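ATP phosphoribosyltransferase (Thermotoga maritima, PDB 1O63) probably catalyses the first step of histidine biosynthesis, condensing ATP with 5-phosphoribose 1-diphosphate to give phosphoribosyl-ATP and diphosphate. Local coordinates at residues P83-R88 / V169-V174. Sequence-based numbering, arbitrary orientation.
Sequences PTNISR and VIRTHV
Arg-171 reaches across to the carbonyls of Pro-83 and Thr-84 and to the side chain of Asn-85. Its CB lies 3.6 Å from Thr-84 O, and CG stays beside the same oxygen. With the chain extended from CG to NE, CD comes to 3.7 Å from Pro-83 O, and NE gives that carbonyl a weak hydrogen bond at the edge of the guanidinium. Asn-85 runs alongside, with the two flat groups turned 65° apart; its OD1 stands over one guanidinium face, displaced to the NE-NH2 side, 2.9 Å from NH2 but badly angled for a hydrogen bond. Val-169 CG1 touches Asn-85 OD1 and packs on the same guanidinium face, offset toward the rim.

Nearby the backbones form a classic beta bulge: Ile-170 O accepts from Ile-86 N at 2.8 Å, nearly in line with the carbonyl, and from Ser-87 N at 3.3 Å, tilted 22° from the carbonyl plane. Ile-170 N returns a bond to Ser-87 O. Toward Thr-84 and Thr-172 the strands draw apart, and a water bridges Thr-84 O and Thr-172 N. Ser-87 OG rests 3.5 Å from Ile-170 CB.

This contact lies on the two long antiparallel strands, 81-94 and 161-176, that run between the two lobes, consistent with a periplasmic-binding-protein-type fold. Strands 61-65 and 145-150 flank the pair, helix 66-71 packs on Ile-170, and helix 185-204 meets Pro-83 and Thr-84.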
# COMPACT_ATOMS: atom_id res chain seq x y z
N PRO A 83 21.14 10.57 -11.04
CA PRO A 83 20.77 10.56 -12.41
C PRO A 83 19.76 9.61 -12.98
O PRO A 83 18.87 10.02 -13.77
CB PRO A 83 22.13 10.35 -13.14
CG PRO A 83 23.12 10.96 -12.24
CD PRO A 83 22.62 10.76 -10.85
N THR A 84 19.96 8.31 -12.86
CA THR A 84 19.16 7.29 -13.52
C THR A 84 17.67 7.50 -13.56
O THR A 84 16.96 7.55 -12.56
CB THR A 84 19.48 5.91 -12.90
OG1 THR A 84 20.90 5.87 -12.66
CG2 THR A 84 19.10 4.78 -13.83
N ASN A 85 17.11 7.53 -14.79
CA ASN A 85 15.65 7.56 -14.93
C ASN A 85 15.13 6.14 -14.69
O ASN A 85 15.53 5.22 -15.41
CB ASN A 85 15.25 8.00 -16.34
CG ASN A 85 15.61 9.43 -16.65
OD1 ASN A 85 15.70 10.29 -15.78
ND2 ASN A 85 15.83 9.71 -17.94
N ILE A 86 14.29 5.94 -13.67
CA ILE A 86 13.77 4.60 -13.43
C ILE A 86 12.47 4.34 -14.20
O ILE A 86 12.22 3.26 -14.70
CB ILE A 86 13.38 4.43 -11.93
CG1 ILE A 86 14.45 4.96 -11.02
CG2 ILE A 86 13.01 2.98 -11.65
CD1 ILE A 86 15.82 4.33 -11.13
N SER A 87 11.55 5.30 -14.04
CA SER A 87 10.22 5.15 -14.66
C SER A 87 9.59 6.51 -14.89
O SER A 87 10.26 7.53 -14.78
CB SER A 87 9.36 4.30 -13.71
OG SER A 87 9.43 4.81 -12.39
N ARG A 88 8.32 6.51 -15.28
CA ARG A 88 7.60 7.76 -15.57
C ARG A 88 6.20 7.73 -14.90
O ARG A 88 5.52 6.73 -14.99
CB ARG A 88 7.37 7.94 -17.06
CG ARG A 88 8.58 8.16 -17.95
CD ARG A 88 8.18 7.99 -19.43
NE ARG A 88 8.08 6.60 -19.81
CZ ARG A 88 7.45 6.08 -20.84
NH1 ARG A 88 6.77 6.83 -21.69
NH2 ARG A 88 7.48 4.76 -21.04
N VAL A 169 9.26 12.49 -14.75
CA VAL A 169 10.16 11.34 -14.81
C VAL A 169 10.52 10.97 -13.37
O VAL A 169 10.58 11.87 -12.54
CB VAL A 169 11.44 11.72 -15.58
CG1 VAL A 169 12.54 10.71 -15.33
CG2 VAL A 169 11.10 11.84 -17.07
N ILE A 170 10.60 9.69 -13.07
CA ILE A 170 10.85 9.22 -11.72
C ILE A 170 12.28 8.70 -11.58
O ILE A 170 12.74 7.85 -12.35
CB ILE A 170 9.88 8.12 -11.30
CG1 ILE A 170 8.45 8.71 -11.14
CG2 ILE A 170 10.29 7.47 -9.98
CD1 ILE A 170 7.42 7.59 -11.29
N ARG A 171 12.95 9.20 -10.56
CA ARG A 171 14.33 8.81 -10.28
C ARG A 171 14.44 8.49 -8.77
O ARG A 171 13.54 8.76 -8.00
CB ARG A 171 15.25 10.03 -10.51
CG ARG A 171 15.07 10.75 -11.81
CD ARG A 171 16.15 11.79 -12.05
NE ARG A 171 16.25 12.09 -13.49
CZ ARG A 171 15.40 12.91 -14.10
NH1 ARG A 171 14.40 13.46 -13.42
NH2 ARG A 171 15.55 13.12 -15.40
N THR A 172 15.64 8.09 -8.38
CA THR A 172 15.96 7.89 -6.96
C THR A 172 16.44 9.24 -6.42
O THR A 172 17.08 9.98 -7.15
CB THR A 172 17.09 6.86 -6.83
OG1 THR A 172 16.62 5.67 -7.51
CG2 THR A 172 17.43 6.55 -5.40
N HIS A 173 16.10 9.54 -5.16
CA HIS A 173 16.58 10.80 -4.57
C HIS A 173 17.24 10.43 -3.21
O HIS A 173 16.79 9.44 -2.65
CB HIS A 173 15.41 11.72 -4.25
CG HIS A 173 14.62 12.19 -5.43
ND1 HIS A 173 14.78 13.41 -6.01
CD2 HIS A 173 13.66 11.54 -6.15
CE1 HIS A 173 13.95 13.51 -7.06
NE2 HIS A 173 13.27 12.39 -7.16
N VAL A 174 18.23 11.18 -2.79
CA VAL A 174 18.79 11.01 -1.43
C VAL A 174 18.24 12.15 -0.57
O VAL A 174 18.17 13.31 -1.02
CB VAL A 174 20.29 10.95 -1.40
CG1 VAL A 174 20.92 12.12 -2.14
CG2 VAL A 174 20.83 10.93 0.05
O HOH W 1 17.94 8.16 -10.21